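Local coordinates for protein inositol-3-phosphate synthase (PDB 1VKO) that binds nicotinamide-adenine-dinucleotide beside a potassium ion and pyrophosphate, as a four-chain member of the inositol-phosphate synthase family in the Rossmann clan, at residues G118-T121 with Q122-V126; P178-Q181 with E182-P186; K405-P408 with Y409-D412; N436-D440 with S441-S445; S474-S477 with I478-L481. One frame throughout, in Å; residues are numbered along the deposited sequence.

Contact 1: G118-T121 with Q122-V126; sequences GSVT and QTATV
Ser119 and Thr123 meet at a single carbonyl oxygen, at the start of the short helix 120-123. Followed outward from CB, the Thr123 side chain bends back over that turn. Its CB lies 3.8 Å from Ser119 O. With chi1 at 83°, OG1 sits between the backbone N and the carbonyl carbon, and from there it donates to Ser119 O over 3.1 Å. The methyl CG2 packs against the same oxygen at 3.9 Å. Thr123 N also donates to Ser119 O, and the two donors arrive from opposite faces of the carbonyl plane. OG1 has a weak further bond to Gly344 O of the second subunit.

Ser119 occupies the N-cap position. Its OG accepts a weak capping bond from Gln122 N at 3.5 Å, and the Gln122 CG methylene presses on the same hydroxyl. The firmer partner of Ser119 OG is Asp450 OD1 on helix 440-458, which also bonds Thr121 OG1, while Asp450 OD2 bonds Val120 N. Farther on, Ala124 N donates to Val120 O at 2.8 Å, and Val120 CG1 packs on Ala124 CB at 3.7 Å; both side chains also pack on Phe502 of helix 498-513. The chemistry implies a buried turn whose polar atoms are well provided for: one carboxylate holds its first residues, and one carbonyl is held by both donors of a threonine.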
loop_
_atom_site.group_PDB
_atom_site.type_symbol
_atom_site.label_atom_id
_atom_site.label_comp_id
_atom_site.label_asym_id
_atom_site.label_seq_id
_atom_site.Cartn_x
_atom_site.Cartn_y
_atom_site.Cartn_z
ATOM N N GLY A 118 -19.555 -15.243 -3.139
ATOM C CA GLY A 118 -18.383 -15.939 -2.676
ATOM C C GLY A 118 -18.537 -17.419 -2.454
ATOM O O GLY A 118 -17.623 -18.038 -1.908
ATOM N N SER A 119 -19.686 -17.984 -2.856
ATOM C CA SER A 119 -19.871 -19.438 -2.968
ATOM C C SER A 119 -19.516 -19.803 -4.412
ATOM O O SER A 119 -20.141 -19.282 -5.317
ATOM C CB SER A 119 -21.347 -19.786 -2.680
ATOM O OG SER A 119 -21.587 -21.195 -2.556
ATOM N N VAL A 120 -18.505 -20.634 -4.660
ATOM C CA VAL A 120 -18.298 -21.123 -6.032
ATOM C C VAL A 120 -19.564 -21.817 -6.559
ATOM O O VAL A 120 -20.025 -21.519 -7.676
ATOM C CB VAL A 120 -17.085 -22.064 -6.188
ATOM C CG1 VAL A 120 -16.975 -22.603 -7.611
ATOM C CG2 VAL A 120 -15.790 -21.345 -5.860
ATOM N N THR A 121 -20.162 -22.700 -5.763
ATOM C CA THR A 121 -21.260 -23.521 -6.278
ATOM C C THR A 121 -22.493 -22.689 -6.572
ATOM O O THR A 121 -23.195 -22.994 -7.504
ATOM C CB THR A 121 -21.600 -24.686 -5.343
ATOM O OG1 THR A 121 -21.963 -24.207 -4.035
ATOM C CG2 THR A 121 -20.367 -25.570 -5.105
ATOM N N GLN A 122 -22.730 -21.626 -5.798
ATOM C CA GLN A 122 -23.953 -20.864 -5.918
ATOM C C GLN A 122 -23.813 -19.736 -6.914
ATOM O O GLN A 122 -24.824 -19.279 -7.416
ATOM C CB GLN A 122 -24.447 -20.284 -4.578
ATOM C CG GLN A 122 -24.825 -21.294 -3.506
ATOM C CD GLN A 122 -25.719 -22.444 -4.019
ATOM O OE1 GLN A 122 -25.309 -23.609 -4.009
ATOM N NE2 GLN A 122 -26.927 -22.112 -4.457
ATOM N N THR A 123 -22.579 -19.288 -7.204
ATOM C CA THR A 123 -22.368 -18.101 -8.056
ATOM C C THR A 123 -21.284 -18.145 -9.150
ATOM O O THR A 123 -21.261 -17.255 -10.007
ATOM C CB THR A 123 -22.260 -16.754 -7.210
ATOM O OG1 THR A 123 -20.940 -16.579 -6.702
ATOM C CG2 THR A 123 -23.083 -16.820 -5.950
ATOM N N ALA A 124 -20.400 -19.141 -9.163
ATOM C CA ALA A 124 -19.516 -19.286 -10.334
ATOM C C ALA A 124 -20.321 -19.608 -11.594
ATOM O O ALA A 124 -21.366 -20.280 -11.530
ATOM C CB ALA A 124 -18.435 -20.348 -10.098
ATOM N N THR A 125 -19.884 -19.079 -12.733
ATOM C CA THR A 125 -20.420 -19.567 -14.002
ATOM C C THR A 125 -19.315 -20.287 -14.767
ATOM O O THR A 125 -18.116 -20.136 -14.473
ATOM C CB THR A 125 -21.019 -18.471 -14.863
ATOM O OG1 THR A 125 -20.020 -17.484 -15.100
ATOM C CG2 THR A 125 -22.206 -17.734 -14.149
ATOM N N VAL A 126 -19.747 -21.091 -15.734
ATOM C CA VAL A 126 -18.884 -22.031 -16.428
ATOM C C VAL A 126 -19.020 -21.793 -17.932
ATOM O O VAL A 126 -20.095 -21.467 -18.417
ATOM C CB VAL A 126 -19.271 -23.488 -16.039
ATOM C CG1 VAL A 126 -18.252 -24.474 -16.515
ATOM C CG2 VAL A 126 -19.437 -23.601 -14.517
#

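Contact 2: P178-Q181 with E182-P186; sequences PELQ and EKLRP
Pro178 O opens this helical turn by accepting from Glu182 N at 3.1 Å, with the donor in the carbonyl plane; Gln181 N, 2.7 Å away, shares the same oxygen. One residue on, Lys183 N donates to Glu179 O almost straight, at 169°. The third bond, from Leu184 N to Leu180 O, finds its donor 39° out of the plane. Helix 178-188 then kinks at Pro186, whose nitrogen has no hydrogen to give.

On one flank Glu179 and Lys183 run side by side, pointing the same way. Glu179 OE2 touches Lys183 CE at 3.7 Å and makes only a long salt bridge to Lys183 NZ, at 3.9 Å. Their stronger partners lie in the same chain, at strand 104-107: Glu179 OE1 bonds Arg106 N, and Lys183 NZ bonds Thr104 O. On the buried flank Leu180 CD1 rests on Leu184 CG at 4.1 Å, with Met103 against both. The chemistry suggests an amphipathic helix fastened to 103-106 by leucines and by a charged pair anchored to backbone atoms there.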
loop_
_atom_site.group_PDB
_atom_site.type_symbol
_atom_site.label_atom_id
_atom_site.label_comp_id
_atom_site.label_asym_id
_atom_site.label_seq_id
_atom_site.Cartn_x
_atom_site.Cartn_y
_atom_site.Cartn_z
ATOM N N PRO A 178 -26.156 -4.745 13.285
ATOM C CA PRO A 178 -27.074 -4.960 14.394
ATOM C C PRO A 178 -28.422 -5.344 13.836
ATOM O O PRO A 178 -28.869 -6.430 14.108
ATOM C CB PRO A 178 -27.086 -3.592 15.110
ATOM C CG PRO A 178 -25.549 -3.139 14.859
ATOM C CD PRO A 178 -25.497 -3.432 13.408
ATOM N N GLU A 179 -28.967 -4.542 12.940
ATOM C CA GLU A 179 -30.296 -4.783 12.386
ATOM C C GLU A 179 -30.519 -6.211 11.998
ATOM O O GLU A 179 -31.553 -6.768 12.348
ATOM C CB GLU A 179 -30.580 -3.909 11.169
ATOM C CG GLU A 179 -32.075 -3.781 10.893
ATOM C CD GLU A 179 -32.417 -3.161 9.542
ATOM O OE1 GLU A 179 -31.614 -2.370 8.989
ATOM O OE2 GLU A 179 -33.520 -3.479 9.029
ATOM N N LEU A 180 -29.566 -6.796 11.273
ATOM C CA LEU A 180 -29.700 -8.188 10.785
ATOM C C LEU A 180 -29.637 -9.243 11.891
ATOM O O LEU A 180 -30.181 -10.343 11.739
ATOM C CB LEU A 180 -28.684 -8.502 9.652
ATOM C CG LEU A 180 -28.633 -9.914 9.043
ATOM C CD1 LEU A 180 -29.991 -10.361 8.469
ATOM C CD2 LEU A 180 -27.506 -9.982 7.976
ATOM N N GLN A 181 -28.975 -8.919 12.998
ATOM C CA GLN A 181 -28.929 -9.816 14.152
ATOM C C GLN A 181 -30.302 -9.799 14.811
ATOM O O GLN A 181 -30.798 -10.847 15.264
ATOM C CB GLN A 181 -27.850 -9.383 15.160
ATOM C CG GLN A 181 -26.377 -9.528 14.683
ATOM C CD GLN A 181 -25.359 -9.097 15.730
ATOM O OE1 GLN A 181 -25.613 -9.255 16.939
ATOM N NE2 GLN A 181 -24.206 -8.524 15.278
ATOM N N GLU A 182 -30.943 -8.629 14.855
ATOM C CA GLU A 182 -32.312 -8.580 15.416
ATOM C C GLU A 182 -33.333 -9.352 14.597
ATOM O O GLU A 182 -34.098 -10.102 15.141
ATOM C CB GLU A 182 -32.781 -7.151 15.675
ATOM C CG GLU A 182 -32.622 -6.718 17.132
ATOM C CD GLU A 182 -31.233 -6.986 17.689
ATOM O OE1 GLU A 182 -30.279 -6.214 17.384
ATOM O OE2 GLU A 182 -31.107 -7.973 18.445
ATOM N N LYS A 183 -33.326 -9.183 13.293
ATOM C CA LYS A 183 -34.176 -9.963 12.413
ATOM C C LYS A 183 -33.942 -11.456 12.575
ATOM O O LYS A 183 -34.902 -12.248 12.547
ATOM C CB LYS A 183 -33.913 -9.545 10.956
ATOM C CG LYS A 183 -34.633 -8.245 10.575
ATOM C CD LYS A 183 -34.248 -7.757 9.197
ATOM C CE LYS A 183 -35.249 -6.723 8.742
ATOM N NZ LYS A 183 -35.237 -6.518 7.268
ATOM N N LEU A 184 -32.665 -11.856 12.727
ATOM C CA LEU A 184 -32.317 -13.278 12.891
ATOM C C LEU A 184 -32.538 -13.852 14.292
ATOM O O LEU A 184 -32.493 -15.072 14.482
ATOM C CB LEU A 184 -30.911 -13.540 12.447
ATOM C CG LEU A 184 -30.596 -13.510 10.956
ATOM C CD1 LEU A 184 -29.160 -13.483 10.935
ATOM C CD2 LEU A 184 -31.100 -14.783 10.275
ATOM N N ARG A 185 -32.827 -12.986 15.259
ATOM C CA ARG A 185 -32.981 -13.392 16.654
ATOM C C ARG A 185 -33.969 -14.586 16.921
ATOM O O ARG A 185 -33.585 -15.557 17.575
ATOM C CB ARG A 185 -33.303 -12.166 17.535
ATOM C CG ARG A 185 -33.868 -12.506 18.898
ATOM C CD ARG A 185 -33.721 -11.385 19.933
ATOM N NE ARG A 185 -33.552 -11.932 21.289
ATOM C CZ ARG A 185 -33.452 -11.207 22.401
ATOM N NH1 ARG A 185 -33.493 -9.891 22.334
ATOM N NH2 ARG A 185 -33.316 -11.799 23.588
ATOM N N PRO A 186 -35.215 -14.539 16.442
ATOM C CA PRO A 186 -36.155 -15.642 16.730
ATOM C C PRO A 186 -35.780 -16.976 16.050
ATOM O O PRO A 186 -36.398 -18.006 16.322
ATOM C CB PRO A 186 -37.480 -15.112 16.198
ATOM C CG PRO A 186 -37.111 -14.171 15.148
ATOM C CD PRO A 186 -35.850 -13.486 15.621
#

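Contact 3: K405-P408 with Y409-D412; sequences KYVP and YVAD
Pro408 and Ala411 carry the one hydrogen bond across this turn: Ala411 N donates to Pro408 O at 3.0 Å. It is a bent bond, 136° at the hydrogen, and the donor stands well above the carbonyl plane. The backbone angles of Tyr409 and Val410 are those of a type I beta turn, after which Ala411 takes a positive phi of 56° and sends the chain off toward strand 413-423.

Van der Waals contacts come next. Val410 has chi1 at -48°, which sets CG2 between its backbone N and carbonyl carbon, and this methyl touches the carbonyl oxygen Val407 O at 3.7 Å. The CG1 methyls of Val407 and Val410 come no nearer than 4.4 Å; both valines pack on His355 of strand 346-356. Pro408 CD lies 4.2 Å above the Tyr406 ring, over its centre.

Contacts between subunits form the third group. Tyr409 N bonds Asp399 OD2 of the fourth subunit, and Pro408 packs on that same aspartate. The chemistry thus divides the turn in two: one internal bond closes it, while the amide of Tyr409 is spent on the fourth subunit, tying the end of strand 399-406 into the tetramer.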
loop_
_atom_site.group_PDB
_atom_site.type_symbol
_atom_site.label_atom_id
_atom_site.label_comp_id
_atom_site.label_asym_id
_atom_site.label_seq_id
_atom_site.Cartn_x
_atom_site.Cartn_y
_atom_site.Cartn_z
ATOM N N LYS A 405 -0.843 -12.198 13.617
ATOM C CA LYS A 405 -0.869 -11.442 14.867
ATOM C C LYS A 405 -2.257 -11.197 15.449
ATOM O O LYS A 405 -3.242 -10.990 14.728
ATOM C CB LYS A 405 -0.052 -10.150 14.712
ATOM C CG LYS A 405 1.404 -10.337 15.125
ATOM C CD LYS A 405 1.449 -10.467 16.664
ATOM C CE LYS A 405 2.848 -10.308 17.256
ATOM N NZ LYS A 405 3.311 -11.559 17.917
ATOM N N TYR A 406 -2.342 -11.267 16.771
ATOM C CA TYR A 406 -3.605 -11.010 17.415
ATOM C C TYR A 406 -3.721 -9.518 17.757
ATOM O O TYR A 406 -3.012 -9.018 18.642
ATOM C CB TYR A 406 -3.799 -11.903 18.649
ATOM C CG TYR A 406 -5.087 -11.637 19.383
ATOM C CD1 TYR A 406 -6.303 -11.542 18.696
ATOM C CD2 TYR A 406 -5.097 -11.486 20.770
ATOM C CE1 TYR A 406 -7.487 -11.287 19.368
ATOM C CE2 TYR A 406 -6.268 -11.241 21.445
ATOM C CZ TYR A 406 -7.459 -11.138 20.744
ATOM O OH TYR A 406 -8.628 -10.901 21.431
ATOM N N VAL A 407 -4.599 -8.830 17.019
ATOM C CA VAL A 407 -4.883 -7.401 17.199
ATOM C C VAL A 407 -6.391 -7.256 17.436
ATOM O O VAL A 407 -7.184 -7.285 16.479
ATOM C CB VAL A 407 -4.430 -6.554 15.974
ATOM C CG1 VAL A 407 -4.853 -5.062 16.132
ATOM C CG2 VAL A 407 -2.914 -6.697 15.739
ATOM N N PRO A 408 -6.791 -7.163 18.711
ATOM C CA PRO A 408 -8.221 -7.082 19.073
ATOM C C PRO A 408 -9.023 -6.067 18.249
ATOM O O PRO A 408 -10.127 -6.384 17.814
ATOM C CB PRO A 408 -8.188 -6.712 20.561
ATOM C CG PRO A 408 -6.925 -7.392 21.049
ATOM C CD PRO A 408 -5.918 -7.196 19.906
ATOM N N TYR A 409 -8.450 -4.892 17.987
ATOM C CA TYR A 409 -9.217 -3.776 17.406
ATOM C C TYR A 409 -9.939 -4.056 16.061
ATOM O O TYR A 409 -11.119 -3.711 15.888
ATOM C CB TYR A 409 -8.362 -2.494 17.313
ATOM C CG TYR A 409 -9.217 -1.293 17.003
ATOM C CD1 TYR A 409 -10.041 -0.709 17.998
ATOM C CD2 TYR A 409 -9.250 -0.761 15.710
ATOM C CE1 TYR A 409 -10.844 0.376 17.705
ATOM C CE2 TYR A 409 -10.068 0.320 15.400
ATOM C CZ TYR A 409 -10.857 0.884 16.397
ATOM O OH TYR A 409 -11.638 1.961 16.079
ATOM N N VAL A 410 -9.219 -4.665 15.116
ATOM C CA VAL A 410 -9.772 -4.990 13.790
ATOM C C VAL A 410 -10.831 -6.130 13.836
ATOM O O VAL A 410 -11.602 -6.307 12.890
ATOM C CB VAL A 410 -8.639 -5.246 12.735
ATOM C CG1 VAL A 410 -7.584 -4.126 12.794
ATOM C CG2 VAL A 410 -7.975 -6.596 12.926
ATOM N N ALA A 411 -10.855 -6.883 14.938
ATOM C CA ALA A 411 -11.852 -7.945 15.187
ATOM C C ALA A 411 -11.901 -9.024 14.074
ATOM O O ALA A 411 -10.868 -9.663 13.761
ATOM C CB ALA A 411 -13.241 -7.317 15.468
ATOM N N ASP A 412 -13.076 -9.214 13.464
ATOM C CA ASP A 412 -13.243 -10.152 12.334
ATOM C C ASP A 412 -12.658 -9.633 10.998
ATOM O O ASP A 412 -12.537 -10.384 10.012
ATOM C CB ASP A 412 -14.733 -10.472 12.139
ATOM C CG ASP A 412 -14.953 -11.654 11.217
ATOM O OD1 ASP A 412 -14.704 -12.802 11.672
ATOM O OD2 ASP A 412 -15.357 -11.530 10.024
#

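Contact 4: N436-D440 with S441-S445; sequences NTCED and SLLAS. With K (potassium ion), chain B; NAD (nicotinamide-adenine-dinucleotide), chain G.
Asp440 O takes two donors: Ala444 N at 2.7 Å, nearly along the C=O axis, and, weakly, the carboxamide N7N of the bound nicotinamide-adenine-dinucleotide at 3.4 Å. The methyl of Ala444 touches that amide, with CB 3.6 Å from N7N, so the nicotinamide end of the dinucleotide meets the first turn of the helix directly.

Next along, Ser441 has OG beside its backbone N (chi1 -69°), turned to the potassium ion at 3.2 Å. The nicotinamide-adenine-dinucleotide gives the ion a phosphate oxygen, O2N, and its carboxamide O7N; a water and Asn88 OD1 complete the set. That water donates to Asp440 OD2 at 3.1 Å, making the carboxylate a second-shell holder of the metal. Ser441 OG is itself fixed by Asp412 OD1.

Glu439, in the N-cap position and at the centre of an inverse gamma turn, offers its O to Leu443 N at 2.9 Å and weakly to Leu442 N. Leu443 CD1 folds back onto Cys438 CB, 3.5 Å away.

Here strand 429-439 passes straight into helix 440-458, their short axes 63° apart. The strand lies beside 413-423 and its ladder runs on antiparallel into the second subunit, while the helix packs against 87-100 through Ser441, Ala444 and Ser445.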
loop_
_atom_site.group_PDB
_atom_site.type_symbol
_atom_site.label_atom_id
_atom_site.label_comp_id
_atom_site.label_asym_id
_atom_site.label_seq_id
_atom_site.Cartn_x
_atom_site.Cartn_y
_atom_site.Cartn_z
ATOM N N ASN A 436 -5.101 -6.157 1.775
ATOM C CA ASN A 436 -6.305 -6.962 1.574
ATOM C C ASN A 436 -7.223 -7.070 2.813
ATOM O O ASN A 436 -6.958 -7.861 3.722
ATOM C CB ASN A 436 -5.884 -8.374 1.203
ATOM C CG ASN A 436 -7.024 -9.214 0.662
ATOM O OD1 ASN A 436 -8.146 -8.722 0.463
ATOM N ND2 ASN A 436 -6.735 -10.507 0.399
ATOM N N THR A 437 -8.330 -6.330 2.814
ATOM C CA THR A 437 -9.299 -6.363 3.920
ATOM C C THR A 437 -10.203 -7.608 3.800
ATOM O O THR A 437 -11.059 -7.682 2.905
ATOM C CB THR A 437 -10.101 -5.068 3.938
ATOM O OG1 THR A 437 -9.199 -3.971 4.098
ATOM C CG2 THR A 437 -10.995 -4.972 5.219
ATOM N N CYS A 438 -9.961 -8.595 4.675
ATOM C CA CYS A 438 -10.623 -9.933 4.632
ATOM C C CYS A 438 -11.624 -10.083 5.773
ATOM O O CYS A 438 -11.255 -10.279 6.949
ATOM C CB CYS A 438 -9.608 -11.070 4.729
ATOM S SG CYS A 438 -8.489 -11.117 3.329
ATOM N N GLU A 439 -12.896 -9.976 5.435
ATOM C CA GLU A 439 -13.936 -10.156 6.438
ATOM C C GLU A 439 -14.035 -11.646 6.660
ATOM O O GLU A 439 -14.867 -12.319 6.041
ATOM C CB GLU A 439 -15.224 -9.543 5.918
ATOM C CG GLU A 439 -15.066 -8.088 5.493
ATOM C CD GLU A 439 -14.627 -7.151 6.629
ATOM O OE1 GLU A 439 -14.519 -7.595 7.802
ATOM O OE2 GLU A 439 -14.380 -5.950 6.344
ATOM N N ASP A 440 -13.137 -12.182 7.494
ATOM C CA ASP A 440 -12.893 -13.635 7.498
ATOM C C ASP A 440 -14.164 -14.492 7.474
ATOM O O ASP A 440 -14.269 -15.422 6.675
ATOM C CB ASP A 440 -12.043 -14.038 8.693
ATOM C CG ASP A 440 -10.570 -13.764 8.478
ATOM O OD1 ASP A 440 -10.104 -13.703 7.299
ATOM O OD2 ASP A 440 -9.810 -13.580 9.450
ATOM N N SER A 441 -15.112 -14.190 8.370
ATOM C CA SER A 441 -16.324 -15.001 8.525
ATOM C C SER A 441 -17.152 -14.987 7.243
ATOM O O SER A 441 -17.743 -16.008 6.857
ATOM C CB SER A 441 -17.164 -14.496 9.705
ATOM O OG SER A 441 -16.529 -14.750 10.950
ATOM N N LEU A 442 -17.176 -13.816 6.601
ATOM C CA LEU A 442 -17.875 -13.599 5.332
ATOM C C LEU A 442 -17.117 -14.275 4.173
ATOM O O LEU A 442 -17.699 -14.650 3.161
ATOM C CB LEU A 442 -18.109 -12.098 5.088
ATOM C CG LEU A 442 -19.096 -11.352 6.022
ATOM C CD1 LEU A 442 -19.179 -9.864 5.657
ATOM C CD2 LEU A 442 -20.519 -11.964 6.050
ATOM N N LEU A 443 -15.819 -14.454 4.337
ATOM C CA LEU A 443 -15.074 -15.235 3.379
ATOM C C LEU A 443 -15.281 -16.738 3.624
ATOM O O LEU A 443 -15.526 -17.479 2.667
ATOM C CB LEU A 443 -13.589 -14.822 3.359
ATOM C CG LEU A 443 -13.242 -13.560 2.539
ATOM C CD1 LEU A 443 -11.825 -13.034 2.800
ATOM C CD2 LEU A 443 -13.440 -13.781 1.039
ATOM N N ALA A 444 -15.230 -17.163 4.894
ATOM C CA ALA A 444 -15.219 -18.592 5.306
ATOM C C ALA A 444 -16.505 -19.378 5.130
ATOM O O ALA A 444 -16.450 -20.516 4.638
ATOM C CB ALA A 444 -14.786 -18.713 6.731
ATOM N N SER A 445 -17.637 -18.800 5.589
ATOM C CA SER A 445 -18.959 -19.460 5.556
ATOM C C SER A 445 -19.338 -19.952 4.184
ATOM O O SER A 445 -19.556 -21.124 4.035
ATOM C CB SER A 445 -20.094 -18.550 6.067
ATOM O OG SER A 445 -19.704 -17.851 7.225
HETATM K K K B . -13.662 -16.152 11.065
HETATM P PA NAD G . -14.079 -18.914 16.470
HETATM O O1A NAD G . -13.347 -18.831 17.723
HETATM O O2A NAD G . -14.997 -17.767 16.384
HETATM O O5B NAD G . -14.804 -20.325 16.439
HETATM C C5B NAD G . -14.327 -21.381 17.218
HETATM C C4B NAD G . -15.504 -21.940 17.995
HETATM O O4B NAD G . -15.264 -23.307 18.240
HETATM C C3B NAD G . -15.671 -21.283 19.337
HETATM O O3B NAD G . -17.075 -21.241 19.532
HETATM C C2B NAD G . -15.140 -22.262 20.345
HETATM O O2B NAD G . -16.092 -22.239 21.408
HETATM C C1B NAD G . -15.292 -23.589 19.609
HETATM N N9A NAD G . -14.431 -24.742 19.976
HETATM C C8A NAD G . -13.122 -24.781 20.351
HETATM N N7A NAD G . -12.792 -26.067 20.606
HETATM C C5A NAD G . -13.851 -26.874 20.411
HETATM C C6A NAD G . -14.073 -28.254 20.562
HETATM N N6A NAD G . -13.146 -29.109 21.026
HETATM N N1A NAD G . -15.322 -28.752 20.296
HETATM C C2A NAD G . -16.339 -27.922 19.923
HETATM N N3A NAD G . -16.113 -26.587 19.825
HETATM C C4A NAD G . -14.895 -26.048 20.048
HETATM O O3 NAD G . -13.087 -18.987 15.190
HETATM P PN NAD G . -13.683 -18.924 13.715
HETATM O O1N NAD G . -15.087 -19.406 13.789
HETATM O O2N NAD G . -13.413 -17.582 13.191
HETATM O O5D NAD G . -12.916 -20.081 12.876
HETATM C C5D NAD G . -12.774 -21.390 13.402
HETATM C C4D NAD G . -11.619 -22.199 12.782
HETATM O O4D NAD G . -11.643 -22.095 11.380
HETATM C C3D NAD G . -10.224 -21.746 13.229
HETATM O O3D NAD G . -9.431 -22.882 13.437
HETATM C C2D NAD G . -9.657 -21.096 11.993
HETATM O O2D NAD G . -8.249 -21.196 11.844
HETATM C C1D NAD G . -10.327 -21.899 10.912
HETATM N N1N NAD G . -10.185 -21.108 9.694
HETATM C C2N NAD G . -10.764 -19.881 9.611
HETATM C C3N NAD G . -10.591 -19.142 8.462
HETATM C C7N NAD G . -11.534 -18.015 8.269
HETATM O O7N NAD G . -12.416 -17.774 9.350
HETATM N N7N NAD G . -11.526 -17.320 7.125
HETATM C C4N NAD G . -9.846 -19.645 7.377
HETATM C C5N NAD G . -9.253 -20.882 7.491
HETATM C C6N NAD G . -9.421 -21.618 8.674
HETATM O O HOH W 1 -11.043 -15.613 11.421
#

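Contact 5: S474-S477 with I478-L481; sequences SVLS and ILSL
Leu476 and Leu479 are brought together by their first torsions: chi1 of 90° puts Leu476 CG on the side where Leu479 lies, and chi1 of -62° sets Leu479 CG beside its own backbone N. The side chains cross at an angle with CD2 of Leu476 only 3.4 Å from CD1 of Leu479, tighter than usual for two methyls. Leu479 CG also rests 3.3 Å from Leu476 O.

Leu476 is the centre of an inverse gamma turn, closed by a weak bond from Ser477 N to Val475 O at 3.0 Å, and the chain then winds into a 3-10 segment. In it Ser480 N donates to Ser477 O at 2.9 Å, from 47° above the carbonyl plane. Ser480 OG turns to the same oxygen, though that bond is modelled so short that its length is doubtful.

Around this piece of the long loop before helix 498-513, Leu479 faces Leu451, Leu454 and Thr455 of helix 440-458. Ile478 meets Leu508 within its chain and, with Ser477, Phe526 of the second subunit.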
loop_
_atom_site.group_PDB
_atom_site.type_symbol
_atom_site.label_atom_id
_atom_site.label_comp_id
_atom_site.label_asym_id
_atom_site.label_seq_id
_atom_site.Cartn_x
_atom_site.Cartn_y
_atom_site.Cartn_z
ATOM N N SER A 474 -11.979 -42.122 -1.225
ATOM C CA SER A 474 -12.461 -41.472 0.013
ATOM C C SER A 474 -11.905 -40.079 0.256
ATOM O O SER A 474 -12.613 -39.221 0.791
ATOM C CB SER A 474 -12.142 -42.311 1.259
ATOM O OG SER A 474 -12.658 -43.620 1.155
ATOM N N VAL A 475 -10.635 -39.864 -0.079
ATOM C CA VAL A 475 -9.978 -38.586 0.202
ATOM C C VAL A 475 -10.310 -37.697 -0.945
ATOM O O VAL A 475 -9.633 -37.763 -1.996
ATOM C CB VAL A 475 -8.424 -38.677 0.251
ATOM C CG1 VAL A 475 -7.819 -37.289 0.536
ATOM C CG2 VAL A 475 -7.963 -39.645 1.304
ATOM N N LEU A 476 -11.344 -36.877 -0.789
ATOM C CA LEU A 476 -11.830 -36.195 -1.958
ATOM C C LEU A 476 -11.173 -34.882 -2.260
ATOM O O LEU A 476 -11.613 -33.804 -1.822
ATOM C CB LEU A 476 -13.362 -36.263 -2.148
ATOM C CG LEU A 476 -14.372 -35.266 -1.606
ATOM C CD1 LEU A 476 -15.748 -35.766 -1.909
ATOM C CD2 LEU A 476 -14.185 -35.173 -0.157
ATOM N N SER A 477 -10.085 -35.015 -3.021
ATOM C CA SER A 477 -9.213 -33.930 -3.387
ATOM C C SER A 477 -9.829 -32.871 -4.288
ATOM O O SER A 477 -9.322 -31.767 -4.334
ATOM C CB SER A 477 -7.908 -34.473 -4.001
ATOM O OG SER A 477 -8.141 -35.475 -4.984
ATOM N N ILE A 478 -10.914 -33.176 -4.989
ATOM C CA ILE A 478 -11.617 -32.157 -5.779
ATOM C C ILE A 478 -12.085 -30.967 -4.950
ATOM O O ILE A 478 -12.514 -29.951 -5.516
ATOM C CB ILE A 478 -12.852 -32.727 -6.561
ATOM C CG1 ILE A 478 -13.884 -33.379 -5.621
ATOM C CG2 ILE A 478 -12.427 -33.654 -7.674
ATOM C CD1 ILE A 478 -15.236 -33.480 -6.256
ATOM N N LEU A 479 -12.006 -31.098 -3.626
ATOM C CA LEU A 479 -12.369 -30.019 -2.696
ATOM C C LEU A 479 -11.239 -29.004 -2.479
ATOM O O LEU A 479 -11.393 -28.019 -1.756
ATOM C CB LEU A 479 -12.771 -30.606 -1.330
ATOM C CG LEU A 479 -13.978 -31.545 -1.240
ATOM C CD1 LEU A 479 -14.242 -31.842 0.221
ATOM C CD2 LEU A 479 -15.187 -30.893 -1.911
ATOM N N SER A 480 -10.119 -29.261 -3.130
ATOM C CA SER A 480 -8.884 -28.500 -2.991
ATOM C C SER A 480 -8.985 -27.011 -3.189
ATOM O O SER A 480 -8.272 -26.263 -2.533
ATOM C CB SER A 480 -7.868 -29.024 -4.004
ATOM O OG SER A 480 -7.489 -30.287 -3.581
ATOM N N LEU A 481 -9.832 -26.581 -4.122
ATOM C CA LEU A 481 -9.983 -25.148 -4.398
ATOM C C LEU A 481 -10.455 -24.403 -3.188
ATOM O O LEU A 481 -10.226 -23.201 -3.081
ATOM C CB LEU A 481 -10.892 -24.855 -5.611
ATOM C CG LEU A 481 -12.402 -25.040 -5.578
ATOM C CD1 LEU A 481 -13.070 -24.308 -6.787
ATOM C CD2 LEU A 481 -12.666 -26.524 -5.609
#

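In the fold
Along the chain the five contacts follow in series, each a local contact within one continuous piece of chain, and none nests in or crosses another. Contact 1 leads through its short helix into strand 125-131. Contact 2, about 27 Å from contact 1 between centres, ties helix 178-188 to strand 104-107 and helix 87-100. Contact 3 links strand 399-406 to strand 413-423, and contact 4 joins strand 429-439 of the same sheet to helix 440-458; the two meet through Asp412, whose backbone O also lies 3.2 Å from Asp440 N. Contact 5, in the loop before helix 498-513, touches contact 1, Val120 CG2 to Leu481 CD1 at 4.1 Å. Helix 440-458 thus reaches contacts 1, 4 and 5.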